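PDB 5D79: berberine bridge enzyme-like 28 from Arabidopsis thaliana, which binds FAD as a secreted plant oxidoreductase of the berberine bridge enzyme family and takes part in adaptation to salt stress. Local coordinates for residues G330-S335 and V340-D345; L284-T289 and A315-K320. All blocks are in the same frame, centred on the assembly; numbering follows the deposited sequence.

Interaction 1 (G330-S335 and V340-D345); sequences GCEEMS and VLWFAD
Met334 and Trp342 bring the two backbones nearest, yet their CA atoms stay 9.6 Å apart, so the contact rests on side chains; no hydrogen bond crosses it. It is a Met-aromatic contact between an edge strand of a seven-stranded antiparallel sheet, consistent with the substrate-binding domain of berberine bridge enzyme relatives, and the helix that follows it, N-capped by Ser335. Glu332 and Met334 both point toward the helix. Met334 CG sits between its own backbone N and carbonyl carbon (chi1 61°), and a bend at chi3 brings CE to 3.8 Å from Trp342 CD1. Met334 SD stands oblique to the indole, 4.9 Å from the centroid of the Trp342 five-membered ring and 41° off its normal. Val255, on the neighbouring strand, touches both side chains, and Lys257 makes a cation-pi contact with the indole. Beyond Trp342 the helix closes in a Schellman motif, Asp345 N, at positive phi, reaching Trp342 O at 3.0 Å. Trp342 CE3 also stands 3.7 Å above the centre of the Phe343 ring. The Glu332 carboxylate is turned 86° from the indole plane, with Glu332 OE1 4.2 Å from Trp342 NE1, a proximity and not a bond.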
ATOM      1  N   GLY A 330      16.811   3.858 -24.784  1.00 21.42           N
ATOM      2  CA  GLY A 330      15.670   3.662 -23.914  1.00 20.50           C
ATOM      3  C   GLY A 330      16.094   3.606 -22.464  1.00 22.04           C
ATOM      4  O   GLY A 330      15.253   3.546 -21.575  1.00 20.06           O
ATOM      5  N   CYS A 331      17.405   3.652 -22.235  1.00 24.29           N
ATOM      6  CA  CYS A 331      17.972   3.481 -20.904  1.00 13.77           C
ATOM      7  C   CYS A 331      18.567   4.744 -20.300  1.00 14.01           C
ATOM      8  O   CYS A 331      19.037   5.619 -21.005  1.00 21.64           O
ATOM      9  CB  CYS A 331      19.050   2.422 -20.941  1.00 14.03           C
ATOM     10  SG  CYS A 331      18.497   0.853 -21.550  1.00 18.34           S
ATOM     11  N   GLU A 332      18.578   4.806 -18.979  1.00 15.50           N
ATOM     12  CA  GLU A 332      19.193   5.918 -18.286  1.00 17.13           C
ATOM     13  C   GLU A 332      19.851   5.463 -16.985  1.00 21.23           C
ATOM     14  O   GLU A 332      19.174   4.940 -16.093  1.00 24.74           O
ATOM     15  CB  GLU A 332      18.163   7.010 -17.985  1.00 16.65           C
ATOM     16  CG  GLU A 332      18.816   8.265 -17.437  1.00 21.05           C
ATOM     17  CD  GLU A 332      17.905   9.466 -17.443  1.00 25.18           C
ATOM     18  OE1 GLU A 332      16.731   9.346 -17.850  1.00 27.43           O
ATOM     19  OE2 GLU A 332      18.375  10.541 -17.034  1.00 30.40           O
ATOM     20  N   GLU A 333      21.165   5.664 -16.884  1.00 18.41           N
ATOM     21  CA  GLU A 333      21.889   5.395 -15.651  1.00 16.73           C
ATOM     22  C   GLU A 333      21.713   6.557 -14.685  1.00 14.59           C
ATOM     23  O   GLU A 333      21.855   7.710 -15.061  1.00 15.04           O
ATOM     24  CB  GLU A 333      23.382   5.141 -15.929  1.00 16.18           C
ATOM     25  CG  GLU A 333      23.691   3.726 -16.452  1.00 19.79           C
ATOM     26  CD  GLU A 333      25.184   3.400 -16.500  1.00 23.58           C
ATOM     27  OE1 GLU A 333      25.995   4.347 -16.556  1.00 25.31           O
ATOM     28  OE2 GLU A 333      25.544   2.198 -16.483  1.00 22.52           O
ATOM     29  N   MET A 334      21.386   6.245 -13.438  1.00 22.46           N
ATOM     30  CA  MET A 334      21.205   7.262 -12.402  1.00 20.43           C
ATOM     31  C   MET A 334      21.365   6.594 -11.041  1.00 21.79           C
ATOM     32  O   MET A 334      21.621   5.393 -10.976  1.00 21.86           O
ATOM     33  CB  MET A 334      19.830   7.934 -12.513  1.00 16.04           C
ATOM     34  CG  MET A 334      18.653   6.970 -12.336  1.00 15.33           C
ATOM     35  SD  MET A 334      17.051   7.746 -12.593  1.00 15.09           S
ATOM     36  CE  MET A 334      17.201   8.284 -14.279  1.00 18.07           C
ATOM     37  N   SER A 335      21.220   7.360  -9.960  1.00 21.12           N
ATOM     38  CA  SER A 335      21.272   6.778  -8.616  1.00 20.71           C
ATOM     39  C   SER A 335      19.919   6.144  -8.267  1.00 18.71           C
ATOM     40  O   SER A 335      18.925   6.394  -8.937  1.00 16.88           O
ATOM     41  CB  SER A 335      21.661   7.837  -7.586  1.00 18.76           C
ATOM     42  OG  SER A 335      20.618   8.779  -7.424  1.00 18.00           O
ATOM     43  N   VAL A 340      13.761   6.781  -7.844  1.00 17.82           N
ATOM     44  CA  VAL A 340      12.535   7.021  -7.085  1.00 17.10           C
ATOM     45  C   VAL A 340      11.736   8.192  -7.687  1.00 16.06           C
ATOM     46  O   VAL A 340      10.530   8.097  -7.895  1.00 16.96           O
ATOM     47  CB  VAL A 340      12.849   7.306  -5.582  1.00 14.85           C
ATOM     48  CG1 VAL A 340      11.609   7.769  -4.843  1.00 11.84           C
ATOM     49  CG2 VAL A 340      13.457   6.079  -4.904  1.00 16.60           C
ATOM     50  N   LEU A 341      12.408   9.301  -7.963  1.00 15.63           N
ATOM     51  CA  LEU A 341      11.748  10.425  -8.614  1.00 18.25           C
ATOM     52  C   LEU A 341      11.258   9.996  -9.985  1.00 18.96           C
ATOM     53  O   LEU A 341      10.205  10.416 -10.452  1.00 15.64           O
ATOM     54  CB  LEU A 341      12.690  11.629  -8.753  1.00 17.95           C
ATOM     55  CG  LEU A 341      12.851  12.612  -7.595  1.00 23.19           C
ATOM     56  CD1 LEU A 341      13.536  11.946  -6.439  1.00 27.02           C
ATOM     57  CD2 LEU A 341      13.660  13.798  -8.045  1.00 26.50           C
ATOM     58  N   TRP A 342      12.049   9.155 -10.631  1.00 17.82           N
ATOM     59  CA  TRP A 342      11.741   8.710 -11.971  1.00 15.24           C
ATOM     60  C   TRP A 342      10.414   7.974 -11.961  1.00 16.22           C
ATOM     61  O   TRP A 342       9.487   8.330 -12.679  1.00 16.78           O
ATOM     62  CB  TRP A 342      12.864   7.816 -12.487  1.00 15.55           C
ATOM     63  CG  TRP A 342      12.875   7.576 -13.963  1.00 17.19           C
ATOM     64  CD1 TRP A 342      13.430   8.380 -14.935  1.00 17.76           C
ATOM     65  CD2 TRP A 342      12.342   6.441 -14.640  1.00 13.73           C
ATOM     66  NE1 TRP A 342      13.258   7.807 -16.171  1.00 15.83           N
ATOM     67  CE2 TRP A 342      12.596   6.617 -16.017  1.00 15.74           C
ATOM     68  CE3 TRP A 342      11.669   5.291 -14.217  1.00 15.91           C
ATOM     69  CZ2 TRP A 342      12.197   5.682 -16.972  1.00 19.31           C
ATOM     70  CZ3 TRP A 342      11.271   4.364 -15.168  1.00 14.63           C
ATOM     71  CH2 TRP A 342      11.539   4.564 -16.528  1.00 14.25           C
ATOM     72  N   PHE A 343      10.317   6.959 -11.116  1.00 15.53           N
ATOM     73  CA  PHE A 343       9.108   6.154 -11.067  1.00 17.37           C
ATOM     74  C   PHE A 343       7.942   6.959 -10.513  1.00 20.45           C
ATOM     75  O   PHE A 343       6.794   6.661 -10.818  1.00 28.01           O
ATOM     76  CB  PHE A 343       9.334   4.887 -10.243  1.00 13.69           C
ATOM     77  CG  PHE A 343       9.899   3.751 -11.037  1.00 11.98           C
ATOM     78  CD1 PHE A 343       9.084   3.000 -11.859  1.00 11.45           C
ATOM     79  CD2 PHE A 343      11.247   3.439 -10.963  1.00 14.56           C
ATOM     80  CE1 PHE A 343       9.597   1.959 -12.587  1.00 14.09           C
ATOM     81  CE2 PHE A 343      11.766   2.403 -11.686  1.00 11.34           C
ATOM     82  CZ  PHE A 343      10.939   1.660 -12.503  1.00 15.07           C
ATOM     83  N   ALA A 344       8.229   7.983  -9.720  1.00 16.14           N
ATOM     84  CA  ALA A 344       7.166   8.826  -9.186  1.00 17.43           C
ATOM     85  C   ALA A 344       6.734   9.924 -10.177  1.00 22.24           C
ATOM     86  O   ALA A 344       6.003  10.836  -9.808  1.00 23.61           O
ATOM     87  CB  ALA A 344       7.600   9.441  -7.882  1.00 14.30           C
ATOM     88  N   ASP A 345       7.207   9.838 -11.420  1.00 24.76           N
ATOM     89  CA  ASP A 345       6.769  10.700 -12.531  1.00 24.31           C
ATOM     90  C   ASP A 345       7.146  12.173 -12.437  1.00 24.11           C
ATOM     91  O   ASP A 345       6.457  13.028 -12.996  1.00 26.19           O
ATOM     92  CB  ASP A 345       5.257  10.613 -12.713  1.00 29.98           C
ATOM     93  CG  ASP A 345       4.845   9.416 -13.525  1.00 38.79           C
ATOM     94  OD1 ASP A 345       5.342   9.274 -14.662  1.00 42.29           O
ATOM     95  OD2 ASP A 345       4.034   8.609 -13.022  1.00 44.81           O
TER

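Interaction 2 (L284-T289 and A315-K320); sequences LFIRTT and ALMEEK
Leu316 O accepts a hydrogen bond from Lys320 N at 3.0 Å in the last turn of helix 310-320; the preceding one, Glu319 N to Ala315 O, is weak at 3.5 Å. That turn faces Leu284 and Ile286, alternate strand residues; the axes of 284-289 and 315-320 approach to 11.5 Å, with their N-to-C directions 59° apart. Apolar side chains bridge the spacing, with no hydrogen bond between the segments. Leu284 CD2 is the common point, 4.0 Å from Leu316 CD2 and 4.1 Å from Met317 SD. The two leucine side chains run alongside each other, pointing opposite ways, whereas Met317 meets Leu284 at about a right angle. Helix 310-320 thus packs directly on strand 284-292 of the seven-stranded antiparallel sheet, as expected of a helix-backed substrate-binding domain, and Tyr306 of the adjacent antiparallel strand 298-306 flanks the contact by touching Leu284 and Leu316. CB of Met317 does not point at the strand; with CG anti to the carbonyl carbon (chi1 -81°), the bend at chi2 turns SD back toward it. Leu324 and Leu326 also touch Met317. Ile286 O accepts a hydrogen bond from Trp273 NE1, while Ile286 CD1 lies 4.3 Å from Met317 SD.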
ATOM      1  N   LEU A 284      16.784  -7.421 -11.949  1.00 16.12           N
ATOM      2  CA  LEU A 284      15.943  -6.857 -13.003  1.00 16.86           C
ATOM      3  C   LEU A 284      14.449  -6.831 -12.663  1.00 13.45           C
ATOM      4  O   LEU A 284      13.820  -7.867 -12.469  1.00 13.75           O
ATOM      5  CB  LEU A 284      16.146  -7.627 -14.318  1.00 17.72           C
ATOM      6  CG  LEU A 284      15.367  -7.126 -15.542  1.00 17.58           C
ATOM      7  CD1 LEU A 284      15.610  -5.638 -15.749  1.00 15.96           C
ATOM      8  CD2 LEU A 284      15.773  -7.896 -16.794  1.00 17.92           C
ATOM      9  N   PHE A 285      13.901  -5.622 -12.627  1.00 10.42           N
ATOM     10  CA  PHE A 285      12.489  -5.374 -12.388  1.00 13.73           C
ATOM     11  C   PHE A 285      11.849  -4.869 -13.664  1.00 16.95           C
ATOM     12  O   PHE A 285      12.244  -3.825 -14.160  1.00 19.51           O
ATOM     13  CB  PHE A 285      12.311  -4.341 -11.267  1.00 14.33           C
ATOM     14  CG  PHE A 285      10.879  -3.918 -11.035  1.00 14.71           C
ATOM     15  CD1 PHE A 285      10.040  -4.670 -10.231  1.00 10.54           C
ATOM     16  CD2 PHE A 285      10.377  -2.760 -11.618  1.00 18.49           C
ATOM     17  CE1 PHE A 285       8.723  -4.275 -10.016  1.00  8.68           C
ATOM     18  CE2 PHE A 285       9.062  -2.362 -11.402  1.00 14.02           C
ATOM     19  CZ  PHE A 285       8.240  -3.121 -10.599  1.00 10.36           C
ATOM     20  N   ILE A 286      10.871  -5.601 -14.196  1.00 14.38           N
ATOM     21  CA  ILE A 286      10.172  -5.181 -15.410  1.00 14.57           C
ATOM     22  C   ILE A 286       8.646  -5.161 -15.236  1.00 15.01           C
ATOM     23  O   ILE A 286       7.993  -6.208 -15.175  1.00 19.67           O
ATOM     24  CB  ILE A 286      10.502  -6.097 -16.622  1.00 28.13           C
ATOM     25  CG1 ILE A 286      11.873  -6.743 -16.492  1.00 27.86           C
ATOM     26  CG2 ILE A 286      10.404  -5.329 -17.941  1.00 26.44           C
ATOM     27  CD1 ILE A 286      12.084  -7.788 -17.533  1.00 27.26           C
ATOM     28  N   ARG A 287       8.091  -3.959 -15.192  1.00 12.98           N
ATOM     29  CA  ARG A 287       6.653  -3.743 -15.047  1.00 16.75           C
ATOM     30  C   ARG A 287       5.969  -3.397 -16.386  1.00 19.23           C
ATOM     31  O   ARG A 287       6.552  -2.755 -17.258  1.00 21.66           O
ATOM     32  CB  ARG A 287       6.405  -2.634 -14.010  1.00 15.47           C
ATOM     33  CG  ARG A 287       5.076  -1.877 -14.161  1.00 22.58           C
ATOM     34  CD  ARG A 287       4.759  -0.984 -12.957  1.00 26.99           C
ATOM     35  NE  ARG A 287       4.627  -1.764 -11.721  1.00 30.07           N
ATOM     36  CZ  ARG A 287       4.552  -1.227 -10.507  1.00 31.60           C
ATOM     37  NH1 ARG A 287       4.592   0.096 -10.367  1.00 41.83           N
ATOM     38  NH2 ARG A 287       4.444  -2.000  -9.437  1.00 21.45           N
ATOM     39  N   THR A 288       4.731  -3.848 -16.546  1.00 17.40           N
ATOM     40  CA  THR A 288       3.933  -3.533 -17.713  1.00 12.56           C
ATOM     41  C   THR A 288       2.695  -2.768 -17.264  1.00 16.17           C
ATOM     42  O   THR A 288       1.940  -3.226 -16.404  1.00 17.93           O
ATOM     43  CB  THR A 288       3.516  -4.815 -18.484  1.00 24.73           C
ATOM     44  OG1 THR A 288       4.682  -5.489 -18.991  1.00 22.24           O
ATOM     45  CG2 THR A 288       2.583  -4.483 -19.638  1.00 25.93           C
ATOM     46  N   THR A 289       2.494  -1.587 -17.825  1.00 17.51           N
ATOM     47  CA  THR A 289       1.294  -0.831 -17.524  1.00 16.59           C
ATOM     48  C   THR A 289       0.498  -0.575 -18.790  1.00 18.08           C
ATOM     49  O   THR A 289       1.004  -0.032 -19.769  1.00 17.03           O
ATOM     50  CB  THR A 289       1.613   0.511 -16.863  1.00 18.67           C
ATOM     51  OG1 THR A 289       2.538   0.304 -15.789  1.00 16.14           O
ATOM     52  CG2 THR A 289       0.324   1.171 -16.343  1.00 17.07           C
ATOM     53  N   ALA A 315      22.687  -6.580 -22.282  1.00 30.47           N
ATOM     54  CA  ALA A 315      23.100  -7.931 -22.620  1.00 26.99           C
ATOM     55  C   ALA A 315      22.134  -8.927 -22.013  1.00 25.24           C
ATOM     56  O   ALA A 315      21.850  -9.973 -22.600  1.00 26.53           O
ATOM     57  CB  ALA A 315      24.506  -8.190 -22.129  1.00 29.05           C
ATOM     58  N   LEU A 316      21.627  -8.594 -20.831  1.00 23.78           N
ATOM     59  CA  LEU A 316      20.675  -9.457 -20.151  1.00 24.18           C
ATOM     60  C   LEU A 316      19.333  -9.446 -20.882  1.00 26.08           C
ATOM     61  O   LEU A 316      18.649 -10.467 -20.959  1.00 31.14           O
ATOM     62  CB  LEU A 316      20.507  -9.026 -18.694  1.00 22.51           C
ATOM     63  CG  LEU A 316      19.596  -9.872 -17.799  1.00 29.84           C
ATOM     64  CD1 LEU A 316      20.072 -11.304 -17.703  1.00 30.58           C
ATOM     65  CD2 LEU A 316      19.505  -9.259 -16.416  1.00 33.23           C
ATOM     66  N   MET A 317      18.969  -8.307 -21.456  1.00 23.88           N
ATOM     67  CA  MET A 317      17.642  -8.178 -22.044  1.00 25.96           C
ATOM     68  C   MET A 317      17.544  -8.725 -23.466  1.00 27.32           C
ATOM     69  O   MET A 317      16.451  -9.036 -23.930  1.00 25.41           O
ATOM     70  CB  MET A 317      17.192  -6.716 -22.023  1.00 26.34           C
ATOM     71  CG  MET A 317      16.634  -6.254 -20.676  1.00 26.86           C
ATOM     72  SD  MET A 317      14.851  -6.465 -20.494  1.00 26.41           S
ATOM     73  CE  MET A 317      14.272  -5.457 -21.846  1.00 29.33           C
ATOM     74  N   GLU A 318      18.668  -8.829 -24.167  1.00 31.57           N
ATOM     75  CA  GLU A 318      18.659  -9.426 -25.508  1.00 38.03           C
ATOM     76  C   GLU A 318      18.620 -10.946 -25.371  1.00 37.35           C
ATOM     77  O   GLU A 318      18.134 -11.668 -26.250  1.00 35.31           O
ATOM     78  CB  GLU A 318      19.881  -8.977 -26.321  1.00 47.70           C
ATOM     79  CG  GLU A 318      19.883  -7.495 -26.694  1.00 55.23           C
ATOM     80  CD  GLU A 318      21.253  -6.852 -26.533  1.00 63.48           C
ATOM     81  OE1 GLU A 318      22.200  -7.571 -26.137  1.00 66.02           O
ATOM     82  OE2 GLU A 318      21.381  -5.630 -26.793  1.00 64.64           O
ATOM     83  N   GLU A 319      19.136 -11.406 -24.234  1.00 39.53           N
ATOM     84  CA  GLU A 319      19.175 -12.813 -23.855  1.00 38.91           C
ATOM     85  C   GLU A 319      17.809 -13.344 -23.402  1.00 32.72           C
ATOM     86  O   GLU A 319      17.360 -14.395 -23.866  1.00 35.20           O
ATOM     87  CB  GLU A 319      20.211 -13.003 -22.742  1.00 46.66           C
ATOM     88  CG  GLU A 319      20.097 -14.299 -21.960  1.00 57.78           C
ATOM     89  CD  GLU A 319      20.767 -15.464 -22.655  1.00 69.06           C
ATOM     90  OE1 GLU A 319      21.273 -15.273 -23.787  1.00 71.67           O
ATOM     91  OE2 GLU A 319      20.787 -16.567 -22.060  1.00 73.50           O
ATOM     92  N   LYS A 320      17.147 -12.615 -22.509  1.00 26.58           N
ATOM     93  CA  LYS A 320      15.920 -13.102 -21.885  1.00 29.46           C
ATOM     94  C   LYS A 320      14.627 -12.492 -22.466  1.00 32.32           C
ATOM     95  O   LYS A 320      13.551 -13.096 -22.367  1.00 37.66           O
ATOM     96  CB  LYS A 320      15.970 -12.848 -20.371  1.00 29.97           C
ATOM     97  CG  LYS A 320      17.100 -13.555 -19.617  1.00 34.74           C
ATOM     98  CD  LYS A 320      16.979 -15.072 -19.681  1.00 38.35           C
ATOM     99  CE  LYS A 320      17.456 -15.732 -18.384  1.00 42.75           C
ATOM    100  NZ  LYS A 320      16.551 -15.502 -17.207  1.00 40.54           N
TER

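Overall arrangement
The two contacts share one antiparallel sheet, interaction 1 at its edge strand 331-334 and interaction 2 at the inner strand 284-292. Their centres lie 15 Å apart and their nearest atoms about 5 Å, without touching. The residues of interaction 2 all precede those of interaction 1. Glu332 and Met334 point to helix 336-343, whereas Cys331 points away and packs on Val310, Leu313 and Leu314 of helix 310-320, and Glu333 OE2 is hydrogen-bonded to Val310 N; this is consistent with the two helices lying on opposite faces of the sheet. Thr303 touches Trp342 and shares backbone hydrogen bonding with Arg287. Neither contact belongs to the FAD pocket, although the Trp342 side chain is about 14 Å from the cofactor.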